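Long-range contacts in OBCA, Oxalate Biosynthetic Component A (PDB 4NNB), which is a TIM-barrel protein of the beta-keto acid cleavage enzyme family, modelled with a magnesium ion and an oxaloacetate ion bound: residues L6-P12 against G469-E475; E211-S215 against G494-V499. The contacts are given in a common frame with arbitrary orientation. Residues are numbered along the deposited sequence.

Contact 1 is a buried pairing of two parallel barrel strands, and contact 2, about 9 Å away between centres, joins two helices packed outside that barrel and is only partly buried. In contact 1 main-chain hydrogen bonds do most of the work, and the loop after strand 469-472 brings Glu-475 to the magnesium ion. Contact 2 relies on side chains: a carboxylate on a helix start, a guanidinium on an indole, and a bridging water. The two meet where 469-475 leaves its strand: Thr-495 OG1 lies 3.0 Å from Leu-474 N, probably hydrogen-bonded, and 3.2 Å from Pro-12 CA, so helix 495-507 covers the turns that follow both strands.

Contact 1: L6-P12 against G469-E475; sequences LYITAAP and GIRVGLE. With MG (magnesium ion), chain B; OAA (oxaloacetate ion), chain C.
Strands 6-10 and 469-472 run parallel, axes 4.6 Å apart at 20°, pairing Tyr-7 with Gly-469 through Ala-10 with Val-472. Leu-6 CD2 reaches Ile-470 CG1 (4.2 Å). Tyr-7 O accepts from Ile-470 N (3.1 Å); its ring (chi1 p) shares a face with Thr-9 and Arg-471. Ile-8, on the other face, touches Val-472 (CG2-CG2 4.3 Å) beneath helices 458-465 and 495-507. Thr-9 N donates to Ile-470 O (2.9 Å) and Thr-9 O accepts from Val-472 N (3.0 Å). This closes a TIM barrel, the first strand lying between 469-472 and 222-229, with the magnesium site at the C-terminal ends. Ala-11 N donates to Val-472 O (2.8 Å), and its CB covers the Arg-471 guanidinium (CB-NE 3.6 Å), which is salt-bridged to Asp-476 and, NH2 to OE1 (3.0 Å), to Glu-475. Ala-11 O accepts from Glu-475 N (3.0 Å); a CB on Gly-473 (phi/psi 151/167) would clash with that oxygen. Glu-475 OE1 binds magnesium (2.2 Å) with His-224, His-226, oxaloacetate O2 and O3, and a water.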
# COMPACT_ATOMS: atom_id res chain seq x y z
N LEU A 6 13.82 13.10 -12.45
CA LEU A 6 13.31 11.97 -11.67
C LEU A 6 12.25 11.15 -12.40
O LEU A 6 11.52 11.65 -13.26
CB LEU A 6 12.76 12.44 -10.32
CG LEU A 6 13.78 12.90 -9.27
CD1 LEU A 6 14.01 14.39 -9.36
CD2 LEU A 6 13.28 12.53 -7.90
N TYR A 7 12.16 9.87 -12.05
CA TYR A 7 11.05 9.08 -12.55
C TYR A 7 10.19 8.62 -11.37
O TYR A 7 10.69 8.38 -10.27
CB TYR A 7 11.52 7.91 -13.44
CG TYR A 7 12.39 6.88 -12.76
CD1 TYR A 7 11.84 5.70 -12.27
CD2 TYR A 7 13.76 7.06 -12.64
CE1 TYR A 7 12.64 4.73 -11.65
CE2 TYR A 7 14.56 6.12 -12.03
CZ TYR A 7 14.00 4.95 -11.54
OH TYR A 7 14.80 4.01 -10.93
N ILE A 8 8.89 8.53 -11.61
CA ILE A 8 7.96 8.11 -10.57
C ILE A 8 7.64 6.65 -10.80
O ILE A 8 7.29 6.26 -11.92
CB ILE A 8 6.66 8.94 -10.58
CG1 ILE A 8 6.97 10.41 -10.27
CG2 ILE A 8 5.63 8.37 -9.57
CD1 ILE A 8 5.81 11.39 -10.52
N THR A 9 7.79 5.85 -9.75
CA THR A 9 7.27 4.49 -9.76
C THR A 9 5.90 4.44 -9.09
O THR A 9 5.73 4.89 -7.96
CB THR A 9 8.24 3.50 -9.05
OG1 THR A 9 9.45 3.38 -9.83
CG2 THR A 9 7.59 2.10 -8.95
N ALA A 10 4.91 3.89 -9.78
CA ALA A 10 3.61 3.62 -9.16
C ALA A 10 3.59 2.20 -8.60
O ALA A 10 4.00 1.26 -9.28
CB ALA A 10 2.51 3.79 -10.18
N ALA A 11 3.10 2.02 -7.38
CA ALA A 11 3.00 0.67 -6.81
C ALA A 11 1.57 0.40 -6.35
O ALA A 11 1.23 0.67 -5.20
CB ALA A 11 3.99 0.50 -5.65
N PRO A 12 0.72 -0.10 -7.25
CA PRO A 12 -0.74 -0.07 -7.02
C PRO A 12 -1.33 -1.16 -6.13
O PRO A 12 -2.49 -1.01 -5.74
CB PRO A 12 -1.34 -0.20 -8.42
CG PRO A 12 -0.20 0.14 -9.37
CD PRO A 12 1.03 -0.36 -8.67
N GLY A 469 14.62 8.88 -8.29
CA GLY A 469 13.23 8.49 -8.40
C GLY A 469 12.50 8.49 -7.09
O GLY A 469 13.12 8.47 -6.03
N ILE A 470 11.17 8.49 -7.17
CA ILE A 470 10.31 8.40 -6.00
C ILE A 470 9.17 7.44 -6.33
O ILE A 470 8.62 7.48 -7.44
CB ILE A 470 9.71 9.78 -5.63
CG1 ILE A 470 10.79 10.71 -5.10
CG2 ILE A 470 8.60 9.65 -4.56
CD1 ILE A 470 10.30 12.15 -4.93
N ARG A 471 8.82 6.58 -5.38
CA ARG A 471 7.75 5.62 -5.56
C ARG A 471 6.59 5.97 -4.63
O ARG A 471 6.79 6.35 -3.47
CB ARG A 471 8.25 4.19 -5.26
CG ARG A 471 7.17 3.19 -4.85
CD ARG A 471 7.67 1.72 -4.87
NE ARG A 471 7.04 0.93 -3.82
CZ ARG A 471 7.30 -0.35 -3.56
NH1 ARG A 471 8.18 -1.03 -4.29
NH2 ARG A 471 6.67 -0.94 -2.56
N VAL A 472 5.37 5.86 -5.16
CA VAL A 472 4.16 6.01 -4.34
C VAL A 472 3.16 4.96 -4.82
O VAL A 472 3.35 4.36 -5.88
CB VAL A 472 3.52 7.40 -4.50
CG1 VAL A 472 4.38 8.47 -3.84
CG2 VAL A 472 3.30 7.71 -5.98
N GLY A 473 2.11 4.73 -4.04
CA GLY A 473 1.04 3.85 -4.47
C GLY A 473 0.37 3.20 -3.28
O GLY A 473 0.92 3.23 -2.17
N LEU A 474 -0.79 2.57 -3.49
CA LEU A 474 -1.52 1.90 -2.40
C LEU A 474 -0.69 0.83 -1.66
O LEU A 474 -0.91 0.57 -0.47
CB LEU A 474 -2.84 1.32 -2.90
CG LEU A 474 -3.86 2.34 -3.45
CD1 LEU A 474 -5.25 1.69 -3.60
CD2 LEU A 474 -3.93 3.56 -2.54
N GLU A 475 0.26 0.22 -2.36
CA GLU A 475 1.22 -0.68 -1.70
C GLU A 475 1.88 -0.06 -0.47
O GLU A 475 2.05 -0.72 0.56
CB GLU A 475 2.30 -1.14 -2.70
CG GLU A 475 3.44 -1.94 -2.05
CD GLU A 475 4.23 -2.73 -3.08
OE1 GLU A 475 5.15 -3.49 -2.69
OE2 GLU A 475 3.95 -2.58 -4.29
MG MG B . 6.34 -4.99 -3.73
O1 OAA C . 9.96 -7.43 -3.98
O2 OAA C . 7.95 -6.41 -4.23
O4 OAA C . 6.59 -6.08 0.81
O5 OAA C . 7.79 -8.00 0.40
O3 OAA C . 6.49 -5.84 -2.02
C1 OAA C . 8.90 -6.86 -3.46
C2 OAA C . 8.82 -6.74 -1.96
C3 OAA C . 7.45 -6.45 -1.39
C4 OAA C . 7.25 -6.87 0.01
O HOH W 1 7.92 -3.64 -2.86

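Contact 2: E211-S215 against G494-V499; sequences ETIRS and GTWEQV
Trp-496 has the largest area covered here. It sits in the first turn of helix 495-507, whose N-cap is Gly-494, opposite helix 205-217; the short helical segments run nearly parallel (14°), axes 8.7 Å apart, with Ser-215 and Trp-496 CA atoms 4.0 Å apart. With chi1 p and chi2 -95°, the indole offers one face to Arg-214, whose guanidinium lies flat on it; CZ is 3.8 Å from the centroid of the five-membered ring, a cation-pi stack. Glu-211 (chi1 t, chi2 p) extends OE2 to Trp-496 N, a 2.7 Å hydrogen bond, and lies near the ring plane at CD1 (3.4 Å). Its OE1 takes a water that also accepts from Trp-496 NE1 (3.1 and 3.3 Å). Ser-215 OG donates to Glu-211 O (3.0 Å) and packs on Thr-495 CG2 (3.4 Å). A carboxylate from one barrel helix thus satisfies an amide in the first turn of its neighbour, where the helix dipole favours negative charge, and the indole takes the positive one.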
# COMPACT_ATOMS: atom_id res chain seq x y z
N GLU A 211 -5.68 0.45 -13.39
CA GLU A 211 -4.92 1.32 -12.48
C GLU A 211 -3.51 1.58 -12.99
O GLU A 211 -2.99 2.70 -12.88
CB GLU A 211 -4.90 0.75 -11.05
CG GLU A 211 -4.14 1.62 -10.05
CD GLU A 211 -4.80 2.99 -9.84
OE1 GLU A 211 -6.04 3.05 -9.71
OE2 GLU A 211 -4.07 4.00 -9.79
N THR A 212 -2.88 0.55 -13.56
CA THR A 212 -1.56 0.70 -14.16
C THR A 212 -1.57 1.78 -15.25
O THR A 212 -0.72 2.67 -15.28
CB THR A 212 -1.08 -0.65 -14.79
OG1 THR A 212 -0.92 -1.62 -13.74
CG2 THR A 212 0.24 -0.48 -15.51
N ILE A 213 -2.53 1.68 -16.15
CA ILE A 213 -2.66 2.65 -17.23
C ILE A 213 -2.97 4.06 -16.72
O ILE A 213 -2.33 5.03 -17.13
CB ILE A 213 -3.70 2.19 -18.25
CG1 ILE A 213 -3.12 1.02 -19.04
CG2 ILE A 213 -4.06 3.33 -19.21
CD1 ILE A 213 -4.16 0.07 -19.51
N ARG A 214 -3.93 4.17 -15.80
CA ARG A 214 -4.20 5.47 -15.19
C ARG A 214 -2.99 6.05 -14.47
O ARG A 214 -2.73 7.25 -14.58
CB ARG A 214 -5.39 5.39 -14.22
CG ARG A 214 -6.69 5.02 -14.90
CD ARG A 214 -7.83 5.77 -14.25
NE ARG A 214 -7.56 7.20 -14.21
CZ ARG A 214 -8.26 8.07 -13.50
NH1 ARG A 214 -7.94 9.35 -13.51
NH2 ARG A 214 -9.28 7.65 -12.76
N SER A 215 -2.26 5.22 -13.74
CA SER A 215 -1.06 5.69 -13.04
C SER A 215 0.00 6.21 -14.00
O SER A 215 0.63 7.25 -13.75
CB SER A 215 -0.48 4.58 -12.15
OG SER A 215 -1.30 4.41 -11.01
N GLY A 494 -6.97 6.48 -5.61
CA GLY A 494 -6.23 5.51 -6.39
C GLY A 494 -4.75 5.82 -6.34
O GLY A 494 -4.35 6.91 -5.90
N THR A 495 -3.92 4.87 -6.77
CA THR A 495 -2.50 5.13 -6.92
C THR A 495 -2.29 6.28 -7.90
O THR A 495 -1.43 7.13 -7.68
CB THR A 495 -1.73 3.86 -7.37
OG1 THR A 495 -1.75 2.90 -6.29
CG2 THR A 495 -0.30 4.19 -7.72
N TRP A 496 -3.08 6.34 -8.96
CA TRP A 496 -2.95 7.43 -9.93
C TRP A 496 -3.05 8.81 -9.25
O TRP A 496 -2.38 9.76 -9.65
CB TRP A 496 -3.99 7.31 -11.04
CG TRP A 496 -5.39 7.49 -10.55
CD1 TRP A 496 -6.27 6.51 -10.18
CD2 TRP A 496 -6.07 8.74 -10.36
NE1 TRP A 496 -7.45 7.07 -9.77
CE2 TRP A 496 -7.36 8.44 -9.87
CE3 TRP A 496 -5.72 10.08 -10.55
CZ2 TRP A 496 -8.29 9.43 -9.57
CZ3 TRP A 496 -6.65 11.07 -10.24
CH2 TRP A 496 -7.92 10.74 -9.76
N GLU A 497 -3.88 8.91 -8.21
CA GLU A 497 -4.03 10.20 -7.54
C GLU A 497 -2.76 10.56 -6.78
O GLU A 497 -2.30 11.71 -6.82
CB GLU A 497 -5.26 10.23 -6.62
CG GLU A 497 -5.45 11.60 -5.98
CD GLU A 497 -6.74 11.71 -5.21
OE1 GLU A 497 -7.47 12.70 -5.42
OE2 GLU A 497 -7.03 10.82 -4.38
N GLN A 498 -2.17 9.57 -6.11
CA GLN A 498 -0.90 9.77 -5.42
C GLN A 498 0.22 10.13 -6.38
O GLN A 498 1.06 10.97 -6.07
CB GLN A 498 -0.55 8.52 -4.59
CG GLN A 498 -1.64 8.23 -3.53
CD GLN A 498 -1.53 6.83 -2.93
OE1 GLN A 498 -1.17 5.87 -3.61
NE2 GLN A 498 -1.85 6.73 -1.64
N VAL A 499 0.20 9.51 -7.56
CA VAL A 499 1.14 9.85 -8.62
C VAL A 499 1.00 11.32 -9.07
O VAL A 499 2.00 12.02 -9.19
CB VAL A 499 0.98 8.90 -9.83
CG1 VAL A 499 1.84 9.35 -11.00
CG2 VAL A 499 1.34 7.45 -9.44
O HOH W 2 -6.19 2.27 -7.06
O HOH W 3 -8.77 4.27 -8.78